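Local atomic coordinates of cerato-platanin 1 (Moniliophthora perniciosa, PDB entry 3SUJ), a protein that is a secreted fungal member of the cerato-platanin family with a double-psi beta-barrel fold, binds zinc ions, and has no firmly established function. Residues A[56-68]-A[77-90]. Sequence-based numbering, arbitrary orientation. Where two conformers were deposited one is given.
Sequences NSPNCGSCYQLTY and SIYMVAIDRSAEGF. With ZN (zinc ion), chain F.
Tyr64 pairs with Met80 and Leu66 with Ile78 as hydrogen-bonded antiparallel positions, a ladder that shows how a beta hairpin sorts its contacts by face. Met80 N donates to Tyr64 O at 2.8 Å, Tyr64 N returns the bond to Met80 O at 2.9 Å, and Gly61 N also donates to Ala82 O at 2.8 Å.

The polar contacts lie on the face of Gln65, Tyr79, Thr67 and Ser77, which also carries Cys63 and Val81. Gln65 and Tyr79 run side by side in the same direction; with CG anti to the backbone N (chi1 -180°) and an extended chain, Gln65 lays its CG 3.5 Å from Tyr79 CE1 and reaches the phenol, NE2 donating to OH at 3.1 Å within the amide plane. A leucine in place of Tyr79 would probably leave that amide without its hydroxyl acceptor and free to turn. Beyond it, Thr67 OG1 and Ser77 OG share a 2.7 Å hydrogen bond.

Tyr64, Leu66 and Met80 carry mostly apolar contacts on the other face. Phe90 directs its edge at the Tyr64 ring, Phe90 CE2 lying 3.6 Å from Tyr64 CG, a T-shaped pair with planes at 63°. Leu66 CD2 sits over the centre of the Phe90 ring in a CH-pi contact.

Within the double-psi beta barrel, strand 111-118 flanks 63-68 opposite its hairpin partner 76-83, helix 94-101 packs on Ile78, and strand 3-7 touches Leu66 and Phe90.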
ATOM      1  N   ASN A  56       5.868 -15.241   0.565  1.00 10.58           N
ATOM      2  CA  ASN A  56       4.787 -16.039   1.157  1.00 12.80           C
ATOM      3  C   ASN A  56       4.351 -15.562   2.559  1.00 11.13           C
ATOM      4  O   ASN A  56       3.738 -16.299   3.285  1.00 12.41           O
ATOM      5  CB  ASN A  56       5.200 -17.553   1.185  1.00 13.79           C
ATOM      6  CG  ASN A  56       4.136 -18.470   0.613  1.00 20.71           C
ATOM      7  OD1 ASN A  56       2.979 -18.069   0.390  1.00 20.35           O
ATOM      8  ND2 ASN A  56       4.532 -19.758   0.404  1.00 21.39           N
ATOM      9  N   SER A  57       4.592 -14.300   2.890  1.00  9.76           N
ATOM     10  CA  SER A  57       4.094 -13.773   4.141  1.00  8.55           C
ATOM     11  C   SER A  57       2.566 -13.927   4.235  1.00 10.47           C
ATOM     12  O   SER A  57       1.822 -13.545   3.294  1.00  9.63           O
ATOM     13  CB  SER A  57       4.344 -12.273   4.157  1.00  9.77           C
ATOM     14  OG  SER A  57       3.675 -11.628   5.234  1.00  9.50           O
ATOM     15  N   PRO A  58       2.041 -14.280   5.413  1.00  9.86           N
ATOM     16  CA  PRO A  58       0.585 -14.302   5.597  1.00 10.09           C
ATOM     17  C   PRO A  58      -0.016 -12.931   5.571  1.00 10.50           C
ATOM     18  O   PRO A  58      -1.244 -12.842   5.480  1.00 12.41           O
ATOM     19  CB  PRO A  58       0.392 -14.997   6.980  1.00 11.67           C
ATOM     20  CG  PRO A  58       1.702 -15.663   7.198  1.00 14.98           C
ATOM     21  CD  PRO A  58       2.787 -14.870   6.558  1.00 10.06           C
ATOM     22  N   ASN A  59       0.774 -11.874   5.680  1.00  9.27           N
ATOM     23  CA  ASN A  59       0.238 -10.518   5.525  1.00  9.69           C
ATOM     24  C   ASN A  59       0.056 -10.118   4.070  1.00  8.89           C
ATOM     25  O   ASN A  59      -0.494  -9.023   3.788  1.00  9.95           O
ATOM     26  CB  ASN A  59       1.129  -9.514   6.246  1.00 10.51           C
ATOM     27  CG  ASN A  59       1.007  -9.676   7.746  1.00 10.48           C
ATOM     28  OD1 ASN A  59      -0.142  -9.852   8.234  1.00 12.05           O
ATOM     29  ND2 ASN A  59       2.082  -9.607   8.458  1.00 10.33           N
ATOM     30  N   CYS A  60       0.531 -10.903   3.104  1.00  8.50           N
ATOM     31  CA  CYS A  60       0.307 -10.527   1.690  1.00  8.51           C
ATOM     32  C   CYS A  60      -1.171 -10.397   1.435  1.00  9.75           C
ATOM     33  O   CYS A  60      -1.982 -11.262   1.810  1.00 10.73           O
ATOM     34  CB  CYS A  60       0.857 -11.643   0.830  1.00  9.11           C
ATOM     35  SG  CYS A  60       2.658 -11.647   0.670  1.00 10.85           S
ATOM     36  N   GLY A  61      -1.573  -9.364   0.713  1.00  9.02           N
ATOM     37  CA  GLY A  61      -2.972  -9.128   0.421  1.00  9.24           C
ATOM     38  C   GLY A  61      -3.767  -8.545   1.571  1.00 11.31           C
ATOM     39  O   GLY A  61      -4.981  -8.398   1.373  1.00 12.84           O
ATOM     40  N   SER A  62      -3.179  -8.225   2.688  1.00  9.61           N
ATOM     41  CA  SER A  62      -3.943  -7.600   3.776  1.00 10.86           C
ATOM     42  C   SER A  62      -4.219  -6.142   3.454  1.00  8.85           C
ATOM     43  O   SER A  62      -3.514  -5.498   2.654  1.00  9.53           O
ATOM     44  CB  SER A  62      -3.108  -7.623   5.086  1.00 13.54           C
ATOM     45  OG  SER A  62      -3.073  -8.839   5.742  1.00 18.56           O
ATOM     46  N   CYS A  63      -5.250  -5.624   4.080  1.00  9.02           N
ATOM     47  CA  CYS A  63      -5.722  -4.269   3.899  1.00  8.27           C
ATOM     48  C   CYS A  63      -5.395  -3.442   5.099  1.00  8.98           C
ATOM     49  O   CYS A  63      -5.797  -3.775   6.260  1.00 10.10           O
ATOM     50  CB  CYS A  63      -7.229  -4.331   3.700  1.00 10.28           C
ATOM     51  SG  CYS A  63      -7.994  -2.695   3.351  1.00 10.40           S
ATOM     52  N   TYR A  64      -4.702  -2.329   4.917  1.00  7.78           N
ATOM     53  CA  TYR A  64      -4.286  -1.452   6.014  1.00  7.84           C
ATOM     54  C   TYR A  64      -4.955  -0.122   5.877  1.00  7.89           C
ATOM     55  O   TYR A  64      -4.830   0.541   4.793  1.00  8.80           O
ATOM     56  CB  TYR A  64      -2.744  -1.281   6.020  1.00  8.17           C
ATOM     57  CG  TYR A  64      -2.044  -2.539   6.361  1.00  7.49           C
ATOM     58  CD1 TYR A  64      -1.718  -2.811   7.694  1.00  8.83           C
ATOM     59  CD2 TYR A  64      -1.645  -3.455   5.414  1.00  9.93           C
ATOM     60  CE1 TYR A  64      -1.045  -3.965   8.078  1.00  9.22           C
ATOM     61  CE2 TYR A  64      -0.955  -4.627   5.804  1.00  9.73           C
ATOM     62  CZ  TYR A  64      -0.624  -4.827   7.101  1.00 10.06           C
ATOM     63  OH  TYR A  64       0.060  -6.002   7.422  1.00 12.33           O
ATOM     64  N   GLN A  65      -5.588   0.349   6.928  1.00  7.92           N
ATOM     65  CA  GLN A  65      -6.066   1.701   7.002  1.00  7.02           C
ATOM     66  C   GLN A  65      -4.983   2.595   7.525  1.00  6.90           C
ATOM     67  O   GLN A  65      -4.423   2.372   8.617  1.00  7.89           O
ATOM     68  CB  GLN A  65      -7.224   1.731   7.959  1.00  8.05           C
ATOM     69  CG  GLN A  65      -7.838   3.163   8.116  1.00  9.31           C
ATOM     70  CD  GLN A  65      -8.883   3.180   9.219  1.00 10.74           C
ATOM     71  OE1 GLN A  65      -8.599   2.640  10.321  1.00 17.12           O
ATOM     72  NE2 GLN A  65     -10.063   3.682   8.985  1.00 11.32           N
ATOM     73  N   LEU A  66      -4.619   3.584   6.717  1.00  7.54           N
ATOM     74  CA  LEU A  66      -3.567   4.533   7.059  1.00  7.05           C
ATOM     75  C   LEU A  66      -4.188   5.899   7.186  1.00  6.97           C
ATOM     76  O   LEU A  66      -4.808   6.363   6.266  1.00  8.64           O
ATOM     77  CB  LEU A  66      -2.482   4.557   5.984  1.00  7.04           C
ATOM     78  CG  LEU A  66      -1.890   3.204   5.610  1.00  9.51           C
ATOM     79  CD1 LEU A  66      -0.845   3.334   4.453  1.00 14.49           C
ATOM     80  CD2 LEU A  66      -1.199   2.551   6.759  1.00 15.69           C
ATOM     81  N   THR A  67      -4.004   6.500   8.354  1.00  7.06           N
ATOM     82  CA  THR A  67      -4.652   7.774   8.660  1.00  8.52           C
ATOM     83  C   THR A  67      -3.622   8.825   8.915  1.00  7.86           C
ATOM     84  O   THR A  67      -2.698   8.676   9.702  1.00  9.15           O
ATOM     85  CB  THR A  67      -5.598   7.651   9.911  1.00  8.80           C
ATOM     86  OG1 THR A  67      -6.587   6.618   9.587  1.00  8.87           O
ATOM     87  CG2 THR A  67      -6.319   8.981  10.135  1.00 10.16           C
ATOM     88  N   TYR A  68      -3.831   9.896   8.145  1.00  8.68           N
ATOM     89  CA  TYR A  68      -2.906  11.091   8.213  1.00  9.21           C
ATOM     90  C   TYR A  68      -3.658  12.222   8.805  1.00 10.03           C
ATOM     91  O   TYR A  68      -4.746  12.562   8.357  1.00 10.69           O
ATOM     92  CB  TYR A  68      -2.393  11.463   6.818  1.00  9.05           C
ATOM     93  CG  TYR A  68      -1.473  12.657   6.799  1.00 11.53           C
ATOM     94  CD1 TYR A  68      -0.263  12.638   7.449  1.00 12.21           C
ATOM     95  CD2 TYR A  68      -1.864  13.801   6.141  1.00 12.42           C
ATOM     96  CE1 TYR A  68       0.608  13.777   7.407  1.00 13.65           C
ATOM     97  CE2 TYR A  68      -0.994  14.950   6.090  1.00 14.10           C
ATOM     98  CZ  TYR A  68       0.160  14.849   6.751  1.00 14.29           C
ATOM     99  OH  TYR A  68       1.050  15.936   6.702  1.00 19.10           O
ATOM    100  N   SER A  77      -8.120   9.107   5.707  1.00  7.97           N
ATOM    101  CA  SER A  77      -7.616   7.738   5.656  1.00  8.34           C
ATOM    102  C   SER A  77      -7.594   7.213   4.271  1.00  8.95           C
ATOM    103  O   SER A  77      -8.468   7.549   3.460  1.00 10.14           O
ATOM    104  CB  SER A  77      -8.505   6.771   6.482  1.00  8.96           C
ATOM    105  OG  SER A  77      -8.616   7.154   7.840  1.00 10.28           O
ATOM    106  N   ILE A  78      -6.628   6.356   4.007  1.00  8.63           N
ATOM    107  CA  ILE A  78      -6.713   5.526   2.802  1.00  8.90           C
ATOM    108  C   ILE A  78      -6.624   4.071   3.207  1.00  8.32           C
ATOM    109  O   ILE A  78      -6.263   3.801   4.339  1.00  8.56           O
ATOM    110  CB  ILE A  78      -5.519   5.832   1.772  1.00 10.81           C
ATOM    111  CG1 ILE A  78      -4.154   5.672   2.426  1.00 10.58           C
ATOM    112  CG2 ILE A  78      -5.734   7.245   1.156  1.00 12.20           C
ATOM    113  CD1 ILE A  78      -2.901   5.565   1.493  1.00 13.83           C
ATOM    114  N   TYR A  79      -6.905   3.175   2.284  1.00  8.16           N
ATOM    115  CA  TYR A  79      -7.007   1.713   2.565  1.00  7.83           C
ATOM    116  C   TYR A  79      -6.108   1.063   1.558  1.00  7.33           C
ATOM    117  O   TYR A  79      -6.368   1.144   0.351  1.00  9.81           O
ATOM    118  CB  TYR A  79      -8.471   1.250   2.449  1.00  8.75           C
ATOM    119  CG  TYR A  79      -9.340   2.022   3.452  1.00  8.30           C
ATOM    120  CD1 TYR A  79      -9.519   1.574   4.755  1.00  9.00           C
ATOM    121  CD2 TYR A  79      -9.845   3.268   3.117  1.00  8.87           C
ATOM    122  CE1 TYR A  79     -10.222   2.310   5.688  1.00  9.82           C
ATOM    123  CE2 TYR A  79     -10.549   4.070   4.053  1.00 10.24           C
ATOM    124  CZ  TYR A  79     -10.747   3.529   5.307  1.00  9.85           C
ATOM    125  OH  TYR A  79     -11.389   4.341   6.274  1.00 11.48           O
ATOM    126  N   MET A  80      -5.011   0.530   2.004  1.00  7.66           N
ATOM    127  CA  MET A  80      -3.963   0.040   1.084  1.00  7.42           C
ATOM    128  C   MET A  80      -3.840  -1.463   1.147  1.00  6.54           C
ATOM    129  O   MET A  80      -3.694  -1.993   2.222  1.00  7.94           O
ATOM    130  CB  MET A  80      -2.608   0.701   1.505  1.00  9.58           C
ATOM    131  CG  MET A  80      -1.501   0.521   0.448  1.00 10.42           C
ATOM    132  SD  MET A  80       0.196   0.722   1.005  1.00 12.45           S
ATOM    133  CE  MET A  80       0.382  -0.921   1.630  1.00 11.23           C
ATOM    134  N   VAL A  81      -3.769  -2.104  -0.036  1.00  8.04           N
ATOM    135  CA  VAL A  81      -3.465  -3.500  -0.097  1.00  8.63           C
ATOM    136  C   VAL A  81      -1.951  -3.689  -0.074  1.00  7.43           C
ATOM    137  O   VAL A  81      -1.269  -3.123  -0.982  1.00  8.34           O
ATOM    138  CB  VAL A  81      -4.092  -4.171  -1.355  1.00  8.36           C
ATOM    139  CG1 VAL A  81      -3.722  -5.668  -1.388  1.00  9.90           C
ATOM    140  CG2 VAL A  81      -5.635  -3.935  -1.360  1.00 10.78           C
ATOM    141  N   ALA A  82      -1.419  -4.482   0.822  1.00  7.50           N
ATOM    142  CA  ALA A  82      -0.008  -4.724   0.894  1.00  6.93           C
ATOM    143  C   ALA A  82       0.384  -5.931   0.061  1.00  7.11           C
ATOM    144  O   ALA A  82      -0.158  -7.028   0.164  1.00  8.31           O
ATOM    145  CB  ALA A  82       0.368  -5.023   2.314  1.00  9.02           C
ATOM    146  N   ILE A  83       1.321  -5.668  -0.876  1.00  7.29           N
ATOM    147  CA  ILE A  83       1.695  -6.691  -1.870  1.00  7.65           C
ATOM    148  C   ILE A  83       3.212  -6.877  -1.950  1.00  8.15           C
ATOM    149  O   ILE A  83       3.668  -7.755  -2.756  1.00  9.16           O
ATOM    150  CB  ILE A  83       1.153  -6.306  -3.298  1.00  8.43           C
ATOM    151  CG1 ILE A  83       1.932  -5.081  -3.880  1.00  9.51           C
ATOM    152  CG2 ILE A  83      -0.344  -5.953  -3.258  1.00  9.35           C
ATOM    153  CD1 ILE A  83       1.466  -4.724  -5.345  1.00 11.86           C
ATOM    154  N   ASP A  84       3.963  -6.091  -1.227  1.00  7.00           N
ATOM    155  CA  ASP A  84       5.432  -6.034  -1.416  1.00  8.03           C
ATOM    156  C   ASP A  84       6.090  -5.759  -0.082  1.00  7.86           C
ATOM    157  O   ASP A  84       5.446  -5.099   0.800  1.00  7.78           O
ATOM    158  CB  ASP A  84       5.732  -4.899  -2.468  1.00  8.44           C
ATOM    159  CG  ASP A  84       7.047  -5.001  -3.127  1.00  9.74           C
ATOM    160  OD1 ASP A  84       7.661  -6.090  -3.230  1.00 10.19           O
ATOM    161  OD2 ASP A  84       7.441  -3.947  -3.663  1.00 11.44           O
ATOM    162  N   ARG A  85       7.306  -6.172   0.135  1.00  7.96           N
ATOM    163  CA  ARG A  85       8.000  -5.749   1.332  1.00  8.15           C
ATOM    164  C   ARG A  85       8.473  -4.288   1.253  1.00 10.10           C
ATOM    165  O   ARG A  85       8.922  -3.826   0.154  1.00 13.12           O
ATOM    166  CB  ARG A  85       9.238  -6.654   1.575  1.00  9.15           C
ATOM    167  CG  ARG A  85      10.058  -6.208   2.805  1.00 10.28           C
ATOM    168  CD  ARG A  85      10.886  -7.353   3.383  1.00  8.98           C
ATOM    169  NE  ARG A  85      11.628  -6.837   4.542  1.00 10.71           N
ATOM    170  CZ  ARG A  85      11.057  -6.567   5.724  1.00  9.08           C
ATOM    171  NH1 ARG A  85       9.792  -6.841   5.967  1.00  8.53           N
ATOM    172  NH2 ARG A  85      11.764  -5.965   6.689  1.00 10.99           N
ATOM    173  N   SER A  86       8.354  -3.513   2.326  1.00  9.17           N
ATOM    174  CA  SER A  86       9.046  -2.248   2.501  0.50 10.41           C
ATOM    175  C   SER A  86       9.948  -2.505   3.715  1.00 11.07           C
ATOM    176  O   SER A  86       9.543  -3.193   4.659  1.00 12.10           O
ATOM    177  CB  SER A  86       7.974  -1.172   2.816  0.50 11.07           C
ATOM    178  OG  SER A  86       8.516   0.144   2.708  0.50 12.47           O
ATOM    179  N   ALA A  87      11.123  -1.900   3.743  1.00 15.01           N
ATOM    180  CA  ALA A  87      11.968  -2.182   4.886  1.00 15.22           C
ATOM    181  C   ALA A  87      11.529  -1.579   6.226  1.00 13.64           C
ATOM    182  O   ALA A  87      11.784  -2.229   7.242  1.00 14.21           O
ATOM    183  CB  ALA A  87      13.494  -2.005   4.565  1.00 19.66           C
ATOM    184  N   GLU A  88      10.795  -0.476   6.236  1.00 13.15           N
ATOM    185  CA  GLU A  88      10.230   0.065   7.450  1.00 13.01           C
ATOM    186  C   GLU A  88       8.974   0.869   7.252  1.00 12.39           C
ATOM    187  O   GLU A  88       9.005   2.004   6.718  1.00 19.13           O
ATOM    188  CB  GLU A  88      11.256   1.030   8.165  1.00 15.70           C
ATOM    189  CG  GLU A  88      10.911   1.349   9.655  1.00 19.73           C
ATOM    190  CD  GLU A  88      12.111   1.837  10.513  1.00 25.78           C
ATOM    191  OE1 GLU A  88      13.031   1.044  10.762  1.00 28.40           O
ATOM    192  OE2 GLU A  88      12.083   2.999  11.005  1.00 24.32           O
ATOM    193  N   GLY A  89       7.889   0.522   7.821  1.00 10.67           N
ATOM    194  CA  GLY A  89       6.679   1.238   7.579  1.00 11.66           C
ATOM    195  C   GLY A  89       6.092   0.847   6.239  1.00  9.14           C
ATOM    196  O   GLY A  89       6.166  -0.336   5.817  1.00 10.84           O
ATOM    197  N   PHE A  90       5.441   1.785   5.589  1.00  7.96           N
ATOM    198  CA  PHE A  90       4.656   1.507   4.400  1.00  7.75           C
ATOM    199  C   PHE A  90       5.153   2.376   3.251  1.00  7.31           C
ATOM    200  O   PHE A  90       5.625   3.516   3.468  1.00  7.49           O
ATOM    201  CB  PHE A  90       3.190   1.898   4.663  1.00  7.76           C
ATOM    202  CG  PHE A  90       2.495   0.930   5.603  1.00  9.12           C
ATOM    203  CD1 PHE A  90       2.711   0.988   6.978  1.00 11.75           C
ATOM    204  CD2 PHE A  90       1.754  -0.102   5.091  1.00  9.12           C
ATOM    205  CE1 PHE A  90       2.183  -0.024   7.851  1.00 13.76           C
ATOM    206  CE2 PHE A  90       1.200  -1.021   5.974  1.00 11.37           C
ATOM    207  CZ  PHE A  90       1.446  -0.973   7.285  1.00 11.54           C
TER
HETATM  208 ZN    ZN F 205      13.353   3.230  12.282  0.50 20.59          ZN